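Side-chain contact in 16S rRNA (adenine(1408)-N(1))-methyltransferase (Catenulispora acidiphila, PDB 4X1O), which probably transfers a methyl group from S-adenosyl-L-methionine to N1 of an adenine in 16S ribosomal RNA, a modification linked to aminoglycoside resistance: residues W130-R135 with A142-G147. Numbering follows the deposited sequence.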
ATOM      1  N   TRP A 130       8.842  -2.590   0.969  1.00 19.83           N
ATOM      2  CA  TRP A 130      10.244  -2.693   1.370  1.00 22.40           C
ATOM      3  C   TRP A 130      10.404  -2.427   2.857  1.00 18.85           C
ATOM      4  O   TRP A 130       9.451  -2.033   3.535  1.00 19.84           O
ATOM      5  CB  TRP A 130      11.103  -1.698   0.588  1.00 20.29           C
ATOM      6  CG  TRP A 130      11.087  -1.926  -0.857  1.00 26.41           C
ATOM      7  CD1 TRP A 130      10.345  -1.248  -1.785  1.00 34.06           C
ATOM      8  CD2 TRP A 130      11.839  -2.908  -1.577  1.00 31.50           C
ATOM      9  NE1 TRP A 130      10.592  -1.751  -3.038  1.00 36.69           N
ATOM     10  CE2 TRP A 130      11.503  -2.770  -2.939  1.00 34.54           C
ATOM     11  CE3 TRP A 130      12.762  -3.889  -1.204  1.00 35.56           C
ATOM     12  CZ2 TRP A 130      12.065  -3.571  -3.929  1.00 33.31           C
ATOM     13  CZ3 TRP A 130      13.314  -4.687  -2.186  1.00 41.84           C
ATOM     14  CH2 TRP A 130      12.961  -4.523  -3.534  1.00 41.89           C
ATOM     15  N   GLY A 131      11.616  -2.634   3.369  1.00 18.86           N
ATOM     16  CA  GLY A 131      11.927  -2.293   4.745  1.00 21.05           C
ATOM     17  C   GLY A 131      11.052  -2.979   5.775  1.00 21.99           C
ATOM     18  O   GLY A 131      10.703  -4.139   5.617  1.00 18.24           O
ATOM     19  N   LYS A 132      10.705  -2.243   6.824  1.00 21.58           N
ATOM     20  CA  LYS A 132       9.917  -2.772   7.933  1.00 22.47           C
ATOM     21  C   LYS A 132       8.547  -3.289   7.480  1.00 20.93           C
ATOM     22  O   LYS A 132       8.019  -4.278   8.002  1.00 19.06           O
ATOM     23  CB  LYS A 132       9.744  -1.688   9.002  1.00 22.73           C
ATOM     24  CG  LYS A 132       9.000  -2.158  10.227  1.00 32.22           C
ATOM     25  CD  LYS A 132       9.616  -1.549  11.476  1.00 44.15           C
ATOM     26  CE  LYS A 132       9.514  -2.501  12.650  1.00 48.60           C
ATOM     27  NZ  LYS A 132       8.089  -2.718  13.005  1.00 55.60           N
ATOM     28  N   LEU A 133       7.953  -2.613   6.505  1.00 17.27           N
ATOM     29  CA  LEU A 133       6.665  -3.062   5.996  1.00 16.81           C
ATOM     30  C   LEU A 133       6.784  -4.446   5.361  1.00 17.77           C
ATOM     31  O   LEU A 133       5.961  -5.321   5.620  1.00 16.74           O
ATOM     32  CB  LEU A 133       6.111  -2.032   4.989  1.00 19.85           C
ATOM     33  CG  LEU A 133       4.783  -2.387   4.315  1.00 20.76           C
ATOM     34  CD1 LEU A 133       3.682  -2.553   5.349  1.00 21.13           C
ATOM     35  CD2 LEU A 133       4.406  -1.313   3.292  1.00 21.47           C
ATOM     36  N   LEU A 134       7.809  -4.642   4.539  1.00 15.32           N
ATOM     37  CA  LEU A 134       8.040  -5.924   3.897  1.00 15.97           C
ATOM     38  C   LEU A 134       8.312  -7.019   4.944  1.00 14.61           C
ATOM     39  O   LEU A 134       7.679  -8.084   4.940  1.00 16.87           O
ATOM     40  CB  LEU A 134       9.219  -5.824   2.930  1.00 14.46           C
ATOM     41  CG  LEU A 134       9.738  -7.130   2.332  1.00 16.37           C
ATOM     42  CD1 LEU A 134       8.632  -7.836   1.544  1.00 17.87           C
ATOM     43  CD2 LEU A 134      10.950  -6.861   1.459  1.00 17.00           C
ATOM     44  N   ARG A 135       9.249  -6.741   5.838  1.00 16.01           N
ATOM     45  CA  ARG A 135       9.633  -7.719   6.848  1.00 16.73           C
ATOM     46  C   ARG A 135       8.440  -8.044   7.734  1.00 19.77           C
ATOM     47  O   ARG A 135       8.208  -9.206   8.075  1.00 20.38           O
ATOM     48  CB  ARG A 135      10.804  -7.206   7.690  1.00 16.21           C
ATOM     49  CG  ARG A 135      11.309  -8.224   8.705  1.00 17.26           C
ATOM     50  CD  ARG A 135      12.572  -7.685   9.364  1.00 18.10           C
ATOM     51  NE  ARG A 135      13.138  -8.616  10.336  1.00 20.07           N
ATOM     52  CZ  ARG A 135      13.957  -9.616  10.033  1.00 20.33           C
ATOM     53  NH1 ARG A 135      14.309  -9.840   8.773  1.00 19.20           N
ATOM     54  NH2 ARG A 135      14.426 -10.396  11.007  1.00 21.50           N
ATOM     55  N   ALA A 142       3.120  -8.282  14.513  1.00 23.74           N
ATOM     56  CA  ALA A 142       1.892  -7.711  15.054  1.00 20.91           C
ATOM     57  C   ALA A 142       1.757  -6.204  14.838  1.00 28.58           C
ATOM     58  O   ALA A 142       0.683  -5.744  14.487  1.00 25.34           O
ATOM     59  CB  ALA A 142       1.777  -8.033  16.542  1.00 27.05           C
ATOM     60  N   ASP A 143       2.825  -5.427  15.036  1.00 23.66           N
ATOM     61  CA  ASP A 143       2.658  -3.977  14.910  1.00 25.51           C
ATOM     62  C   ASP A 143       2.316  -3.551  13.469  1.00 22.53           C
ATOM     63  O   ASP A 143       1.497  -2.646  13.257  1.00 22.44           O
ATOM     64  CB  ASP A 143       3.897  -3.233  15.423  1.00 29.64           C
ATOM     65  CG  ASP A 143       5.185  -3.696  14.772  1.00 47.25           C
ATOM     66  OD1 ASP A 143       5.177  -4.738  14.084  1.00 48.34           O
ATOM     67  OD2 ASP A 143       6.214  -3.015  14.970  1.00 55.15           O
ATOM     68  N   VAL A 144       2.904  -4.222  12.484  1.00 20.51           N
ATOM     69  CA  VAL A 144       2.598  -3.927  11.078  1.00 19.95           C
ATOM     70  C   VAL A 144       1.207  -4.436  10.664  1.00 19.67           C
ATOM     71  O   VAL A 144       0.425  -3.712  10.029  1.00 21.10           O
ATOM     72  CB  VAL A 144       3.672  -4.532  10.149  1.00 19.86           C
ATOM     73  CG1 VAL A 144       3.279  -4.374   8.683  1.00 22.49           C
ATOM     74  CG2 VAL A 144       5.039  -3.891  10.425  1.00 22.35           C
ATOM     75  N   LEU A 145       0.882  -5.667  11.043  1.00 21.98           N
ATOM     76  CA  LEU A 145      -0.428  -6.229  10.695  1.00 18.60           C
ATOM     77  C   LEU A 145      -1.572  -5.471  11.370  1.00 16.95           C
ATOM     78  O   LEU A 145      -2.639  -5.286  10.779  1.00 18.23           O
ATOM     79  CB  LEU A 145      -0.511  -7.702  11.089  1.00 20.70           C
ATOM     80  CG  LEU A 145      -0.151  -8.757  10.040  1.00 25.94           C
ATOM     81  CD1 LEU A 145       1.102  -8.401   9.272  1.00 29.10           C
ATOM     82  CD2 LEU A 145      -0.045 -10.149  10.696  1.00 22.04           C
ATOM     83  N   SER A 146      -1.353  -5.070  12.617  1.00 17.95           N
ATOM     84  CA  SER A 146      -2.351  -4.324  13.364  1.00 16.65           C
ATOM     85  C   SER A 146      -2.528  -2.935  12.774  1.00 19.91           C
ATOM     86  O   SER A 146      -3.636  -2.423  12.735  1.00 21.24           O
ATOM     87  CB  SER A 146      -1.973  -4.219  14.847  1.00 28.87           C
ATOM     88  OG  SER A 146      -2.148  -5.479  15.472  1.00 35.67           O
ATOM     89  N   GLY A 147      -1.427  -2.331  12.329  1.00 21.59           N
ATOM     90  CA  GLY A 147      -1.488  -1.023  11.700  1.00 22.06           C
ATOM     91  C   GLY A 147      -2.300  -1.070  10.424  1.00 19.44           C
ATOM     92  O   GLY A 147      -3.132  -0.192  10.163  1.00 20.55           O
TER
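Lys132 reaches across to Asp143, and beside this pair Leu133 meets Val144, joining two successive helices, 131-139 and 142-151, that follow strand 123-127 in the Rossmann-like methyltransferase fold. The short helical segments cross nearly at right angles (94°), their axes 9.6 Å apart at closest approach, a spacing that side chains must bridge.

The polar link is a hydrogen-bonded salt bridge: NZ of Lys132 lies 2.7 Å from OD2 of Asp143. The ammonium group comes in on the syn side of that oxygen but 31° out of the carboxylate plane, so it is tilted from the plane of the acid. The other oxygen, OD1, is 3.7 Å from the same Lys132 NZ, which makes the grip one-sided.

The apolar link is a single methyl pair, CD1 of Leu133 and CG1 of Val144 at 3.8 Å, with the two side chains crossing at about a right angle. The second methyl of Val144, CG2, faces the backbone instead, 3.9 Å from Lys132 O, and also lies 4.2 Å from Lys132 NZ, close to the ammonium end of the salt bridge.

Farther out, Glu141 forms a second salt bridge with Lys132 NZ; the lysine probably offsets the repulsion between its two acidic partners. Leu133 belongs to the S-adenosylmethionine site and neighbours Ile110, another residue of that site, so the helix pairing borders the cofactor pocket. A chi1 of 54° sets Asp143 CG between backbone N and carbonyl carbon, where OD1 accepts a weak, bent bond from Val144 N at 2.8 Å.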